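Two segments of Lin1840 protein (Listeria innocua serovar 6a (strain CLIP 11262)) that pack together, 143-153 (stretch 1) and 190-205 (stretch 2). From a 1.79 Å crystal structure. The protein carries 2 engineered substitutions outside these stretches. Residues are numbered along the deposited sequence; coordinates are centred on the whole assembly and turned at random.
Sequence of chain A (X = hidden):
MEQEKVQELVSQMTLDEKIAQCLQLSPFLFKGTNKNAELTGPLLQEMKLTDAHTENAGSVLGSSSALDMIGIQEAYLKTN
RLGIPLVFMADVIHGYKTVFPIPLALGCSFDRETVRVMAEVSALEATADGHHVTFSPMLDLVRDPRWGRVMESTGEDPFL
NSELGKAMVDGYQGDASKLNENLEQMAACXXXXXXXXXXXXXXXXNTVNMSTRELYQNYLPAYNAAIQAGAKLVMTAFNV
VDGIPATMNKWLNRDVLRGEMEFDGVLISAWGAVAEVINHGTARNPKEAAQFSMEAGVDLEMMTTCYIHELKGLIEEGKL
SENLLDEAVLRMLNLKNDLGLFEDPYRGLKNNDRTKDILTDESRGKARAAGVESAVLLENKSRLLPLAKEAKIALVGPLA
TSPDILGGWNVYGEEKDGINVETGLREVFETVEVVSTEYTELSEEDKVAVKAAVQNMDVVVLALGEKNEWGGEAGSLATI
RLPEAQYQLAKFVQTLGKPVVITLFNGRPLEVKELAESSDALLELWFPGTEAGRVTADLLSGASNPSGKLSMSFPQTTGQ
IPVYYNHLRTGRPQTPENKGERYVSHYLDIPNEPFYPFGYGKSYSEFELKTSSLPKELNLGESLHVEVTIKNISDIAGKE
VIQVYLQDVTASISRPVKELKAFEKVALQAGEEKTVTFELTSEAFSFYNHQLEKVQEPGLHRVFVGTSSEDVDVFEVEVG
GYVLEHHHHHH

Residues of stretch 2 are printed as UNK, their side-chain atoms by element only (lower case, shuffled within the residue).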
# COMPACT_ATOMS: atom_id res chain seq x y z
N ARG A 143 6.54 -3.91 6.47
CA ARG A 143 7.07 -3.68 5.12
C ARG A 143 7.14 -2.16 4.78
O ARG A 143 7.44 -1.83 3.64
CB ARG A 143 6.20 -4.36 4.12
CG ARG A 143 6.22 -5.85 4.18
CD ARG A 143 5.13 -6.40 3.27
NE ARG A 143 5.24 -7.86 3.19
CZ ARG A 143 4.40 -8.65 2.51
NH1 ARG A 143 3.41 -8.12 1.85
NH2 ARG A 143 4.57 -9.97 2.50
N ASP A 144 6.85 -1.28 5.76
CA ASP A 144 6.63 0.14 5.49
C ASP A 144 7.35 0.96 6.56
O ASP A 144 6.86 1.20 7.65
CB ASP A 144 5.13 0.46 5.42
CG ASP A 144 4.85 1.88 4.96
OD1 ASP A 144 5.81 2.74 4.99
OD2 ASP A 144 3.67 2.14 4.59
N PRO A 145 8.57 1.40 6.24
CA PRO A 145 9.33 2.15 7.18
C PRO A 145 8.87 3.57 7.47
O PRO A 145 9.47 4.25 8.34
CB PRO A 145 10.73 2.12 6.59
CG PRO A 145 10.56 1.91 5.16
CD PRO A 145 9.27 1.15 4.97
N ARG A 146 7.78 4.05 6.83
CA ARG A 146 7.15 5.35 7.26
C ARG A 146 6.62 5.19 8.64
O ARG A 146 6.65 6.14 9.46
CB ARG A 146 6.03 5.74 6.31
CG ARG A 146 6.56 6.20 4.98
CD ARG A 146 5.46 6.36 3.96
NE ARG A 146 4.84 5.08 3.61
CZ ARG A 146 3.99 4.93 2.60
NH1 ARG A 146 3.60 5.95 1.87
NH2 ARG A 146 3.51 3.72 2.31
N TRP A 147 6.13 4.00 8.97
CA TRP A 147 5.50 3.72 10.28
C TRP A 147 6.56 3.72 11.36
O TRP A 147 7.54 2.93 11.33
CB TRP A 147 4.89 2.30 10.24
CG TRP A 147 3.94 1.94 11.30
CD1 TRP A 147 2.91 2.69 11.73
CD2 TRP A 147 3.88 0.72 12.05
NE1 TRP A 147 2.17 2.02 12.66
CE2 TRP A 147 2.71 0.81 12.87
CE3 TRP A 147 4.61 -0.47 12.03
CZ2 TRP A 147 2.29 -0.24 13.73
CZ3 TRP A 147 4.24 -1.49 12.88
CH2 TRP A 147 3.08 -1.38 13.72
N GLY A 148 6.35 4.55 12.39
CA GLY A 148 7.32 4.68 13.46
C GLY A 148 7.56 3.45 14.28
O GLY A 148 8.63 3.27 14.86
N ARG A 149 6.57 2.59 14.31
CA ARG A 149 6.62 1.34 15.13
C ARG A 149 7.42 0.20 14.49
O ARG A 149 7.59 -0.81 15.13
CB ARG A 149 5.19 0.90 15.46
CG ARG A 149 4.41 2.03 16.13
CD ARG A 149 3.11 1.54 16.80
NE ARG A 149 3.50 0.92 18.05
CZ ARG A 149 2.76 0.81 19.15
NH1 ARG A 149 1.50 1.23 19.19
NH2 ARG A 149 3.31 0.25 20.22
N VAL A 150 8.02 0.37 13.30
CA VAL A 150 8.94 -0.59 12.77
C VAL A 150 10.05 -0.86 13.79
O VAL A 150 10.57 -1.99 13.81
CB VAL A 150 9.57 -0.24 11.39
CG1 VAL A 150 8.46 -0.17 10.34
CG2 VAL A 150 10.34 1.05 11.41
N MET A 151 10.40 0.13 14.63
CA MET A 151 11.51 -0.07 15.58
C MET A 151 11.23 -1.20 16.56
O MET A 151 12.15 -1.72 17.15
CB MET A 151 11.78 1.20 16.38
CG MET A 151 10.55 1.74 17.17
SD MET A 151 10.86 2.18 18.89
CE MET A 151 11.34 0.60 19.55
N GLU A 152 9.96 -1.53 16.75
CA GLU A 152 9.49 -2.57 17.71
C GLU A 152 9.48 -3.95 17.14
O GLU A 152 9.35 -4.89 17.89
CB GLU A 152 8.09 -2.24 18.21
CG GLU A 152 7.99 -0.95 19.01
CD GLU A 152 6.55 -0.50 19.06
OE1 GLU A 152 5.74 -1.19 19.71
OE2 GLU A 152 6.25 0.58 18.50
N SER A 153 9.53 -4.07 15.82
CA SER A 153 9.42 -5.32 15.11
C SER A 153 10.81 -5.80 14.78
O SER A 153 11.71 -4.99 14.74
CB SER A 153 8.63 -5.07 13.81
OG SER A 153 8.53 -6.31 13.03
N UNK A 190 2.12 -11.12 23.89
CA UNK A 190 2.27 -10.98 22.42
C UNK A 190 1.45 -9.80 21.97
O UNK A 190 0.31 -9.70 22.39
c UNK A 190 2.79 -13.43 21.94
c UNK A 190 1.78 -12.30 21.72
c UNK A 190 1.57 -12.17 20.22
N UNK A 191 1.96 -8.96 21.07
CA UNK A 191 1.16 -7.85 20.56
C UNK A 191 1.60 -7.62 19.08
O UNK A 191 2.71 -8.10 18.69
c UNK A 191 1.29 -6.57 21.43
n UNK A 191 4.20 -3.10 23.36
c UNK A 191 4.05 -4.04 22.25
c UNK A 191 2.84 -4.90 22.43
c UNK A 191 2.66 -5.96 21.36
N UNK A 192 0.77 -6.99 18.28
CA UNK A 192 -0.57 -6.52 18.52
C UNK A 192 -1.47 -7.35 17.59
O UNK A 192 -1.31 -7.32 16.37
n UNK A 192 1.22 -2.69 20.24
c UNK A 192 0.19 -4.09 18.88
n UNK A 192 1.46 -3.82 18.42
c UNK A 192 2.07 -3.00 19.28
c UNK A 192 0.04 -3.36 20.03
c UNK A 192 -0.75 -5.00 18.16
N UNK A 193 -2.41 -8.07 18.16
CA UNK A 193 -3.18 -9.03 17.38
C UNK A 193 -4.27 -8.28 16.63
O UNK A 193 -5.19 -7.76 17.27
c UNK A 193 -3.01 -12.30 17.20
c UNK A 193 -4.04 -11.44 17.59
c UNK A 193 -3.28 -13.50 16.56
c UNK A 193 -3.74 -10.16 18.31
c UNK A 193 -5.36 -11.77 17.29
c UNK A 193 -4.61 -13.81 16.26
c UNK A 193 -5.65 -12.97 16.66
N UNK A 194 -4.24 -8.12 15.28
CA UNK A 194 -3.25 -8.61 14.34
C UNK A 194 -3.06 -7.65 13.22
O UNK A 194 -3.97 -6.91 12.92
c UNK A 194 -3.68 -9.93 13.66
N UNK A 195 -1.86 -7.70 12.63
CA UNK A 195 -1.54 -7.15 11.31
C UNK A 195 -1.41 -5.62 11.33
O UNK A 195 -1.50 -4.96 10.32
c UNK A 195 -2.53 -7.59 10.28
N UNK A 196 -1.12 -5.08 12.52
CA UNK A 196 -1.07 -3.66 12.73
C UNK A 196 -0.01 -2.95 11.84
O UNK A 196 -0.13 -1.78 11.51
o UNK A 196 -0.20 1.56 16.77
c UNK A 196 -0.34 0.35 16.14
c UNK A 196 -0.63 -2.14 14.87
c UNK A 196 -1.17 0.24 15.06
c UNK A 196 0.21 -1.99 15.94
c UNK A 196 0.28 -0.77 16.60
c UNK A 196 -1.33 -1.02 14.45
c UNK A 196 -0.78 -3.47 14.25
N UNK A 197 1.10 -3.64 11.59
CA UNK A 197 2.26 -3.10 10.80
C UNK A 197 1.93 -2.78 9.33
O UNK A 197 2.74 -2.14 8.65
N UNK A 198 0.75 -3.19 8.88
CA UNK A 198 0.31 -2.94 7.50
C UNK A 198 -0.47 -1.63 7.39
O UNK A 198 -1.04 -1.32 6.36
c UNK A 198 -0.50 -4.14 6.97
N UNK A 199 -0.41 -0.78 8.44
CA UNK A 199 -1.07 0.53 8.43
C UNK A 199 -0.86 1.22 7.09
O UNK A 199 0.32 1.47 6.65
c UNK A 199 -0.48 1.40 9.53
N UNK A 200 -1.97 1.57 6.44
CA UNK A 200 -1.92 2.19 5.12
C UNK A 200 -1.16 3.51 5.19
O UNK A 200 -1.32 4.32 6.11
o UNK A 200 -5.34 1.17 2.26
c UNK A 200 -4.94 2.36 2.68
c UNK A 200 -3.33 2.40 4.55
c UNK A 200 -3.48 2.61 3.08
o UNK A 200 -5.62 3.36 2.86
N UNK A 201 -0.28 3.67 4.20
CA UNK A 201 0.55 4.83 3.96
C UNK A 201 1.50 5.12 5.14
O UNK A 201 1.90 6.23 5.28
c UNK A 201 -0.31 6.06 3.63
N UNK A 202 1.79 4.13 5.99
CA UNK A 202 2.68 4.32 7.10
C UNK A 202 2.07 5.15 8.24
O UNK A 202 2.73 5.47 9.16
N UNK A 203 0.77 5.46 8.14
CA UNK A 203 0.14 6.44 9.00
C UNK A 203 -0.36 5.75 10.30
O UNK A 203 -1.01 4.74 10.26
c UNK A 203 -1.09 9.22 9.57
c UNK A 203 -1.91 8.07 8.95
c UNK A 203 -3.02 8.61 8.01
c UNK A 203 -1.03 7.11 8.21
N UNK A 204 0.02 6.27 11.44
CA UNK A 204 -0.34 5.61 12.69
C UNK A 204 -1.82 5.37 12.85
O UNK A 204 -2.67 6.21 12.55
o UNK A 204 0.38 3.27 14.76
c UNK A 204 0.13 5.63 15.15
o UNK A 204 2.20 4.41 15.27
c UNK A 204 0.21 6.38 13.89
c UNK A 204 0.95 4.39 15.07
N UNK A 205 -2.14 4.17 13.31
CA UNK A 205 -3.51 3.68 13.60
C UNK A 205 -4.33 3.50 12.38
O UNK A 205 -5.54 3.21 12.53
c UNK A 205 -3.17 6.40 15.93
o UNK A 205 -1.21 6.36 18.99
c UNK A 205 -3.44 5.07 15.80
c UNK A 205 -1.93 6.00 17.91
c UNK A 205 -4.27 4.57 14.61
c UNK A 205 -2.37 6.89 16.97
c UNK A 205 -2.18 4.66 17.80
c UNK A 205 -2.94 4.20 16.74
O HOH W 1 3.79 -2.98 6.36
O HOH W 2 5.49 -1.17 8.46
O HOH W 3 1.68 0.53 4.38
O HOH W 4 4.00 5.82 13.59
O HOH W 5 2.04 -1.10 22.51
O HOH W 6 6.18 -1.48 22.40

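Position 190 has three side-chain carbons, one carrying the other two. It lies out of reach of stretch 1. The branch at the first carbon makes it Val190.

Position 191 has four carbons in a row ending in nitrogen. The terminal nitrogen is 4.4 Å from Glu152 OE1, beyond a salt bridge, and water 6 links the two atoms. This is Lys191.

Position 192 follows a cis peptide. One carbon leads to a five-membered ring of three carbons and two nitrogens. A ring carbon sits 3.6 Å from Arg149 NH2, over one face of the guanidinium. This is His192, and that carbon is CE1.

Position 193 carries one carbon and a six-carbon ring without oxygen, far from stretch 1. It is Phe193.

Positions 194 and 195 each have a single side-chain carbon, and neither touches stretch 1. They are Ala194, after a second cis peptide, and Ala195.

Position 196 has one carbon, then a six-carbon ring bearing an oxygen. The edge of Trp147 meets the face of this ring, with planes at 86°. Arg149 NH1 donates to the ring's oxygen at 3.0 Å. It is Tyr196, and that oxygen is OH.

Position 197 has no side-chain atoms. Its CA lies over the Trp147 face, 3.3 Å from Trp147 CZ3. A CB here would be tight against that same atom. It is Gly197.

Positions 198 and 199 have one carbon each. At the first, the CA-to-CB bond points away: Ala198. At the second it points toward stretch 1, and the CB is 4.1 Å from Trp147 NE1: Ala199.

Position 200 has three carbons, the third carrying two oxygens. Its CA-to-CB bond points away. It is Glu200.

Position 201 has one carbon, its CA-to-CB bond directed away. Its backbone C is 3.6 Å from Arg146 CZ. It is Ala201.

Position 202 has no side chain and a positive phi. A CB would fall 2.2 Å from Arg146 CB, a clash. This is Gly202.

Position 203 has four carbons, forked at the second. Its CA-to-CB bond points away. It is Leu203.

Position 204 has three carbons, the third with two oxygens. One of the oxygens accepts a hydrogen bond from Trp147 NE1 at 3.0 Å. It is Glu204, and that oxygen is OE2.

Position 205 has one carbon, then a six-carbon ring bearing an oxygen. Its CA-to-CB bond points away, but the end of the side chain comes nearer, still without a contact. It is Tyr205.

The contact centres on Trp147. Gly197 and Ala199 cover one face of its indole, while Tyr196 and Glu204 meet its edge. The bare Gly202 lets the backbones approach to 4.3 Å between Trp147 CA and Gly202 CA. Salt bridges within stretch 1 join Arg146 to Asp144 and Arg149 to Glu152, and one face of each guanidinium lies against stretch 2. Waters bridge the two stretches; water 3 donates to both Asp144 OD2 and Ala199 O.

Stretch 2 190-205: VKHFAAYGAAEAGLEY
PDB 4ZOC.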